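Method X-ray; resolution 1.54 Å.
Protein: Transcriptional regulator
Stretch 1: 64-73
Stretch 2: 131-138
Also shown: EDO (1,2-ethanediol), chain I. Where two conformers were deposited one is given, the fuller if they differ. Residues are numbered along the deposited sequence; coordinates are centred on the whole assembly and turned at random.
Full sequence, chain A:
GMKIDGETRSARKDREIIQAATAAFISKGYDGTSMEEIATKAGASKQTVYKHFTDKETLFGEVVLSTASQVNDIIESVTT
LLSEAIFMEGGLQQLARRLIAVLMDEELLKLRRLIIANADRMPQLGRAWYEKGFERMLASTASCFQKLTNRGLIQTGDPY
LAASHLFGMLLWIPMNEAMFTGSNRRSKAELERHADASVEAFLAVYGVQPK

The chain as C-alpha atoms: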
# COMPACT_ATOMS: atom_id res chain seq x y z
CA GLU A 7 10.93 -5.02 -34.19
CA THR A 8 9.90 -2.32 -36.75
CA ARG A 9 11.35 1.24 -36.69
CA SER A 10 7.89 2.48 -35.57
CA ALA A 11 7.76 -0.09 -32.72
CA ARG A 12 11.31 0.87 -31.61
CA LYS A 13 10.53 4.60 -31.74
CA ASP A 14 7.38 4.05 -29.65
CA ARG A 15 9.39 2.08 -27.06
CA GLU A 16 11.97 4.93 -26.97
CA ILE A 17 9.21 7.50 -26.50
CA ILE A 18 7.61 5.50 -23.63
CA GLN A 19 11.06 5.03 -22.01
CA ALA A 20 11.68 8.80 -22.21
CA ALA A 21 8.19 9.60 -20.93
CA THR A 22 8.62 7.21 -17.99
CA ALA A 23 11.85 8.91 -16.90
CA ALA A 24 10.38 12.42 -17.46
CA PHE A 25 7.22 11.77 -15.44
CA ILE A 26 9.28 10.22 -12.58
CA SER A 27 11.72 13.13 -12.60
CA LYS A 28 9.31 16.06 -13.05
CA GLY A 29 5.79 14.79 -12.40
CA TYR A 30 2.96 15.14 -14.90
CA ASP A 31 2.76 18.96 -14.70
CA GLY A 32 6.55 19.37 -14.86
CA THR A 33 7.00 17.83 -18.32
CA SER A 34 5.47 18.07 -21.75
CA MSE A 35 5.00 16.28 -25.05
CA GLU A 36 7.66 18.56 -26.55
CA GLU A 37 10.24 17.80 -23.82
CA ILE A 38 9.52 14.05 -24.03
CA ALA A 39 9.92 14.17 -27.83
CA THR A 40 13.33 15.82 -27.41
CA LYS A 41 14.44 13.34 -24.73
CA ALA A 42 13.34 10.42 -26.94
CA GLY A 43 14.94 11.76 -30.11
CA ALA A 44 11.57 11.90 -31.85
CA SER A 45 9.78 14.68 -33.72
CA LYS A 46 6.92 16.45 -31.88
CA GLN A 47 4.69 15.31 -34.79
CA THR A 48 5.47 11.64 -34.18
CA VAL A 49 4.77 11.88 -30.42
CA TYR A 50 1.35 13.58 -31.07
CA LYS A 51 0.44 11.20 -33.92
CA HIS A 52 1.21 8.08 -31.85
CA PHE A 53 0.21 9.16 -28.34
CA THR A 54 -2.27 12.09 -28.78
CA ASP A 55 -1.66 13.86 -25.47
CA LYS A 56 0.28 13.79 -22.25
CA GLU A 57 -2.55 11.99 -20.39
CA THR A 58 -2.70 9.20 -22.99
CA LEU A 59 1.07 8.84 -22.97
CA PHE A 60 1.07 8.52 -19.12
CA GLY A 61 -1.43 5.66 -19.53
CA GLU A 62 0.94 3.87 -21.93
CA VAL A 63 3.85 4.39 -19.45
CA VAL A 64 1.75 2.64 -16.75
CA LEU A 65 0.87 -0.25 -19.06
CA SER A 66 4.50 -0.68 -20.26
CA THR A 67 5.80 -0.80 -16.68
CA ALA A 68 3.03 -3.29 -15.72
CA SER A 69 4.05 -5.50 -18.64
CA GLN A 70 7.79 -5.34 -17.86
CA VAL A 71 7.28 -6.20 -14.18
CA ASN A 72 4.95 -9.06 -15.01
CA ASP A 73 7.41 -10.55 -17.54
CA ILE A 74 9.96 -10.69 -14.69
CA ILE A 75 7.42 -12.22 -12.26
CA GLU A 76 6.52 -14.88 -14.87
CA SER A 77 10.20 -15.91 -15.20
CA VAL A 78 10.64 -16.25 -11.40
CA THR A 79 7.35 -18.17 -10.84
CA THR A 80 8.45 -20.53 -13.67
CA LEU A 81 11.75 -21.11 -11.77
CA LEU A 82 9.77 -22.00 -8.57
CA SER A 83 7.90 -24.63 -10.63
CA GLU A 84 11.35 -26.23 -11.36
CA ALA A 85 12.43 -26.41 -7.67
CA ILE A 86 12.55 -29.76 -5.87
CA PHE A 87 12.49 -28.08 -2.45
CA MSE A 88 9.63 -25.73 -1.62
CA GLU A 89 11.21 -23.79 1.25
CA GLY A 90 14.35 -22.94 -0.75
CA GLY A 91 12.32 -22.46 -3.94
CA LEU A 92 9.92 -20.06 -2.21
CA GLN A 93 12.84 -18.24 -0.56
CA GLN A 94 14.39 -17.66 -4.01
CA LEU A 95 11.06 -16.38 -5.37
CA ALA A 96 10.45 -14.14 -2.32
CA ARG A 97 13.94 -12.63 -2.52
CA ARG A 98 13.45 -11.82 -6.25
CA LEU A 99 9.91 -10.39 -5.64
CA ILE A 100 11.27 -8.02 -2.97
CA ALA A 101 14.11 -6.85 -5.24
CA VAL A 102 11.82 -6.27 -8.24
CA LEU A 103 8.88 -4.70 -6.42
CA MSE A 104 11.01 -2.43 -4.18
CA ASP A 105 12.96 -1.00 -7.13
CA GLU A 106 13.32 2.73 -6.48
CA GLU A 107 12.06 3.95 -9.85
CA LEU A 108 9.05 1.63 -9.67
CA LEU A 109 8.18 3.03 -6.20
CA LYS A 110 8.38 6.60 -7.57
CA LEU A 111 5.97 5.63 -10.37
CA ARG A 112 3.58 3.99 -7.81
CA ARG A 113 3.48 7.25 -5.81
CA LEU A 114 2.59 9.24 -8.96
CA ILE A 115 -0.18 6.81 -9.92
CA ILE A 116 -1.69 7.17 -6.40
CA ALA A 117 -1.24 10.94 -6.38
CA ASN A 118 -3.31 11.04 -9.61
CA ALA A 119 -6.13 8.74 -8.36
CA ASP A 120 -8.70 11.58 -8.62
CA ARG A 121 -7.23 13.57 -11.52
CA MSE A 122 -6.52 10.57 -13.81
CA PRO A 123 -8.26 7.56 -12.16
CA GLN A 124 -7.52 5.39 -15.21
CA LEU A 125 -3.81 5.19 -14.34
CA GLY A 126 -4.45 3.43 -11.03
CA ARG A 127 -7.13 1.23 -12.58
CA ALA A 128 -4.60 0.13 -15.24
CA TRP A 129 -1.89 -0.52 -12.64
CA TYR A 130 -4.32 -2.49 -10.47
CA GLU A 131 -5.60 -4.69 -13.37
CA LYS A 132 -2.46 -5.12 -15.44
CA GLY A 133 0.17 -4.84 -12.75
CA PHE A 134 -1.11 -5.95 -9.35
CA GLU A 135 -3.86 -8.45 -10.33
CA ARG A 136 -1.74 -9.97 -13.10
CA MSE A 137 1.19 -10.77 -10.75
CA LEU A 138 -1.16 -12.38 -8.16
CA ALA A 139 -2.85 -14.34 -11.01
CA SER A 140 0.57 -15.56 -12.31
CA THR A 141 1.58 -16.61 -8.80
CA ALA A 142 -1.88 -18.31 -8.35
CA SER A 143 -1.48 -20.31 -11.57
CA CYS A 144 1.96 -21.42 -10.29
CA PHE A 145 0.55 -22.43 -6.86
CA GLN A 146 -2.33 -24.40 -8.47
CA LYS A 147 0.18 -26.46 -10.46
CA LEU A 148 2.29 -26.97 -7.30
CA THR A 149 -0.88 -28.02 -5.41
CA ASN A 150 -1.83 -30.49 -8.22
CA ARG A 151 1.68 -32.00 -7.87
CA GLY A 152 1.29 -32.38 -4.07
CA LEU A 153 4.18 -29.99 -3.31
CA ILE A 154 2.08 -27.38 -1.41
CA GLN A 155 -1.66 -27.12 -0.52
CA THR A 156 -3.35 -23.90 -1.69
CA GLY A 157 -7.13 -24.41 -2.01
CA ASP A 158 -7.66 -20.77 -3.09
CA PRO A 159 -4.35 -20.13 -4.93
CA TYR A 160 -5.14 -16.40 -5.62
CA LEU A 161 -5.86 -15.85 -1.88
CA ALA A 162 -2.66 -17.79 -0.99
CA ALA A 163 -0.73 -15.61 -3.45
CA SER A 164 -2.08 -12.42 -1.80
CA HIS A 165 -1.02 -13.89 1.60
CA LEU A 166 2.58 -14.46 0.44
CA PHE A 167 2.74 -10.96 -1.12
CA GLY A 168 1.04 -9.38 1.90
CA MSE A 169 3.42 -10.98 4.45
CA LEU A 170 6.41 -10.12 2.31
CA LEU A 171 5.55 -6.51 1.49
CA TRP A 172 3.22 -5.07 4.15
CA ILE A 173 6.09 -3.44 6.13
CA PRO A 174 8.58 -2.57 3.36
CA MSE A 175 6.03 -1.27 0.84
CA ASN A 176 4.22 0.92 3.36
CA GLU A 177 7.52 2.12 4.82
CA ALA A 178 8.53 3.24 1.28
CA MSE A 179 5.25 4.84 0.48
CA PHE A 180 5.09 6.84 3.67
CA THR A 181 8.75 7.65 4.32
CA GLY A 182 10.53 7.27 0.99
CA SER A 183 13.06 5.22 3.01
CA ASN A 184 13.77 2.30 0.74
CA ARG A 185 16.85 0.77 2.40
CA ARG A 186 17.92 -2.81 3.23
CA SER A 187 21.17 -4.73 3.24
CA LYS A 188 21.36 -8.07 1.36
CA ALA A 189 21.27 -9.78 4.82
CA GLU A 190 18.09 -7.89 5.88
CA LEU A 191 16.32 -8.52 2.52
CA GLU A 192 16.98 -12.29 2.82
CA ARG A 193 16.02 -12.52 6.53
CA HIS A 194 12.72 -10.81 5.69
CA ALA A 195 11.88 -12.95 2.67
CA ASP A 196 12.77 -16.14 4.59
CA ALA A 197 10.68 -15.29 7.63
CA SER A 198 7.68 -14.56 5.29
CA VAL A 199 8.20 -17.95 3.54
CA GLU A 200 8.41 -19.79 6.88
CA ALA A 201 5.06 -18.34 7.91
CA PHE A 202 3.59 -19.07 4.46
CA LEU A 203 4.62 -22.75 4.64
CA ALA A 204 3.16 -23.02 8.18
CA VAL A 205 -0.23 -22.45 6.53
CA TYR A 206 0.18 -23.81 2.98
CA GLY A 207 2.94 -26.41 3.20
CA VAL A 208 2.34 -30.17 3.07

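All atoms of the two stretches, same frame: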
# COMPACT_ATOMS: atom_id res chain seq x y z
N VAL A 64 2.25 3.56 -17.82
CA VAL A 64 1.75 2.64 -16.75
C VAL A 64 1.63 1.22 -17.30
O VAL A 64 2.13 0.25 -16.71
CB VAL A 64 0.44 3.11 -16.09
CG1 VAL A 64 -0.15 2.02 -15.16
CG2 VAL A 64 0.65 4.47 -15.37
N LEU A 65 1.01 1.08 -18.46
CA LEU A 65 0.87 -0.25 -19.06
C LEU A 65 2.21 -0.90 -19.41
O LEU A 65 2.35 -2.11 -19.22
CB LEU A 65 -0.04 -0.22 -20.28
CG LEU A 65 -1.48 0.15 -20.04
CD1 LEU A 65 -2.19 0.34 -21.40
CD2 LEU A 65 -2.19 -0.91 -19.20
N SER A 66 3.17 -0.14 -19.92
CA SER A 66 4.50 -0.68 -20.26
C SER A 66 5.22 -1.19 -19.01
O SER A 66 5.78 -2.27 -19.03
CB SER A 66 5.38 0.38 -20.94
OG SER A 66 6.65 -0.15 -21.31
N THR A 67 5.16 -0.41 -17.94
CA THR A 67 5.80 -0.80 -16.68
C THR A 67 5.11 -2.07 -16.12
O THR A 67 5.80 -3.01 -15.70
CB THR A 67 5.82 0.36 -15.69
OG1 THR A 67 6.71 1.35 -16.18
CG2 THR A 67 6.33 -0.15 -14.33
N ALA A 68 3.78 -2.12 -16.19
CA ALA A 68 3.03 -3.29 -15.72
C ALA A 68 3.45 -4.53 -16.49
O ALA A 68 3.65 -5.59 -15.92
CB ALA A 68 1.53 -3.07 -15.86
N SER A 69 3.60 -4.38 -17.81
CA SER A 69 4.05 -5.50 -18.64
C SER A 69 5.46 -5.98 -18.31
O SER A 69 5.72 -7.18 -18.21
CB SER A 69 4.00 -5.07 -20.12
OG SER A 69 4.44 -6.12 -20.95
N GLN A 70 6.37 -5.03 -18.15
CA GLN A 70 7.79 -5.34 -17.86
C GLN A 70 7.94 -6.07 -16.52
O GLN A 70 8.64 -7.07 -16.43
CB GLN A 70 8.63 -4.06 -17.83
CG GLN A 70 8.80 -3.40 -19.19
CD GLN A 70 9.34 -1.97 -19.07
OE1 GLN A 70 10.07 -1.64 -18.12
NE2 GLN A 70 8.96 -1.11 -20.01
N VAL A 71 7.26 -5.56 -15.51
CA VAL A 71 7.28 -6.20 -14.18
C VAL A 71 6.70 -7.59 -14.23
O VAL A 71 7.30 -8.54 -13.72
CB VAL A 71 6.57 -5.30 -13.12
CG1 VAL A 71 6.47 -6.02 -11.78
CG2 VAL A 71 7.36 -4.00 -12.96
N ASN A 72 5.56 -7.75 -14.89
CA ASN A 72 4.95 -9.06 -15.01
C ASN A 72 5.75 -10.07 -15.79
O ASN A 72 5.69 -11.25 -15.46
CB ASN A 72 3.50 -8.97 -15.43
CG ASN A 72 2.60 -8.68 -14.27
OD1 ASN A 72 2.24 -9.62 -13.54
ND2 ASN A 72 2.27 -7.40 -14.04
N ASP A 73 6.52 -9.63 -16.80
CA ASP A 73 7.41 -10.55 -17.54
C ASP A 73 8.46 -11.12 -16.59
O ASP A 73 8.75 -12.32 -16.63
CB ASP A 73 8.09 -9.89 -18.74
CG ASP A 73 7.12 -9.56 -19.87
OD1 ASP A 73 5.98 -10.06 -19.87
OD2 ASP A 73 7.51 -8.80 -20.78
N GLU A 131 -5.23 -3.55 -12.50
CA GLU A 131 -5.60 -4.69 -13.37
C GLU A 131 -4.40 -5.38 -13.99
O GLU A 131 -4.26 -6.60 -13.92
CB GLU A 131 -6.51 -4.23 -14.52
CG GLU A 131 -7.05 -5.37 -15.44
CD GLU A 131 -7.67 -4.89 -16.75
OE1 GLU A 131 -8.02 -3.70 -16.89
OE2 GLU A 131 -7.79 -5.73 -17.66
N LYS A 132 -3.57 -4.59 -14.65
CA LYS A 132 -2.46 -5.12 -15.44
C LYS A 132 -1.15 -5.34 -14.75
O LYS A 132 -0.28 -6.05 -15.28
CB LYS A 132 -2.26 -4.23 -16.68
CG LYS A 132 -3.54 -3.99 -17.53
CD LYS A 132 -4.16 -5.23 -18.11
CE LYS A 132 -3.28 -5.96 -19.09
NZ LYS A 132 -4.05 -7.06 -19.77
N GLY A 133 -0.99 -4.70 -13.59
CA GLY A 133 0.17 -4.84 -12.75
C GLY A 133 -0.10 -5.76 -11.58
O GLY A 133 0.29 -6.90 -11.61
N PHE A 134 -0.85 -5.25 -10.61
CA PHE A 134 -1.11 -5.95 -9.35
C PHE A 134 -1.87 -7.28 -9.52
O PHE A 134 -1.39 -8.34 -9.08
CB PHE A 134 -1.91 -5.00 -8.44
CG PHE A 134 -2.23 -5.56 -7.06
CD1 PHE A 134 -1.42 -5.23 -5.97
CD2 PHE A 134 -3.35 -6.33 -6.86
CE1 PHE A 134 -1.75 -5.72 -4.71
CE2 PHE A 134 -3.65 -6.81 -5.58
CZ PHE A 134 -2.85 -6.49 -4.53
N GLU A 135 -3.04 -7.23 -10.16
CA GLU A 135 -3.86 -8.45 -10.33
C GLU A 135 -3.15 -9.50 -11.17
O GLU A 135 -3.20 -10.68 -10.85
CB GLU A 135 -5.24 -8.15 -10.87
CG GLU A 135 -6.12 -7.47 -9.88
CD GLU A 135 -7.55 -7.39 -10.34
OE1 GLU A 135 -7.79 -6.94 -11.46
OE2 GLU A 135 -8.44 -7.78 -9.54
N ARG A 136 -2.46 -9.05 -12.23
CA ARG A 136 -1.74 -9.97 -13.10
C ARG A 136 -0.63 -10.73 -12.37
O ARG A 136 -0.49 -11.93 -12.59
CB ARG A 136 -1.21 -9.24 -14.32
CG ARG A 136 -0.69 -10.19 -15.36
CD ARG A 136 -0.07 -9.48 -16.55
NE ARG A 136 0.96 -10.34 -17.18
CZ ARG A 136 1.76 -9.97 -18.19
NH1 ARG A 136 1.67 -8.76 -18.71
NH2 ARG A 136 2.67 -10.84 -18.65
N MSE A 137 0.10 -10.08 -11.45
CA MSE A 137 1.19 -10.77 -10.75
C MSE A 137 0.63 -11.76 -9.70
O MSE A 137 1.21 -12.83 -9.50
CB MSE A 137 2.29 -9.81 -10.27
CG MSE A 137 2.14 -9.05 -9.00
SE MSE A 137 3.63 -7.72 -8.92
CE MSE A 137 2.80 -6.21 -9.75
N LEU A 138 -0.50 -11.42 -9.08
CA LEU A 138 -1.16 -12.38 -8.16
C LEU A 138 -1.71 -13.56 -8.97
O LEU A 138 -1.57 -14.72 -8.55
CB LEU A 138 -2.29 -11.73 -7.35
CG LEU A 138 -1.83 -10.80 -6.22
CD1 LEU A 138 -3.07 -10.36 -5.45
CD2 LEU A 138 -0.81 -11.45 -5.28
C1 EDO I . 9.67 1.55 -13.85
O1 EDO I . 9.23 1.42 -15.20
C2 EDO I . 10.20 2.96 -13.73
O2 EDO I . 11.37 3.05 -14.54
O HOH W 1 3.89 -8.72 -20.79

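Two helical segments, 64-73 and 131-138, pack side by side and nearly parallel in a close contact built on small residues, with one buried asparagine tying the helices together and an arginine-centred polar cluster along its margin. Their axes approach to 8.3 Å with 18° between their N-to-C directions, and together they bury 390 Å² of surface.

The first rule is smallness at the crossing. Ala-68 points its CB toward the second helix, where it meets Gly-133, and the CA atoms of Ala-68 and Gly-133 are 4.4 Å apart. At that spacing a methyl can rest directly on the neighbouring backbone: Ala-68 CB lies 3.5 Å from Lys-132 O and 3.8 Å from Gly-133 N. Gly-133 adds no side chain to this surface; a CB there would sit about 3.7 Å from Ala-68 CB, close but not overlapping, so this distance alone does not call for glycine. The same part of the helix has a wider pi-type turn at 131-135, where Arg-136 N reaches back to Glu-131 O only weakly, at 3.5 Å.

One turn on, Asn-72 has the largest covered area of any residue in the contact, 97 Å². A buried amide needs partners, and Asn-72 ND2 has two: it donates to Gly-133 O across the interface at 3.2 Å, almost linearly, and to Ala-68 O of its own helix at 3.0 Å. One short side chain thus joins the backbones of both helices. Gly-133 O also accepts from Met-137 N at 3.2 Å, so the cross-helix bond is added to a helical one. At the other end of the amide, Asn-72 OD1 comes within 3.0 Å of Met-137 N, but the angle is too poor for a hydrogen bond.

Arg-136 closes one margin. Its CB points toward the first helix, and its largely extended chain, with chi1 through chi3 all t, carries the guanidinium past Asn-72, whose CB lies over one face of the group, 3.4 Å from Arg-136 NE. The charge is answered by Asp-73: its CB points away, yet its carboxylate comes nearer, and Asp-73 OD1 forms a long salt bridge with Arg-136 NH2 at 3.6 Å. A water supports that loose pairing. It accepts from Arg-136 NH1 at 3.0 Å, donates to Asp-73 OD1 at 2.6 Å and is hydrogen-bonded to Ser-69 OG at 2.7 Å, a compact site suited to serine's short hydroxyl.

Apolar contacts complete the interface. Val-71 CG1 meets the selenomethionine Met-137 at its CE, 4.2 Å away, a buried and fairly loose contact. Nearer the start of both stretches, Leu-65 CD2 packs at 3.8 Å against Lys-132 CG. There the lysine serves through its methylenes, while its end leads away from the first helix, leaving an exposed residue to cover the edge with hydrocarbon.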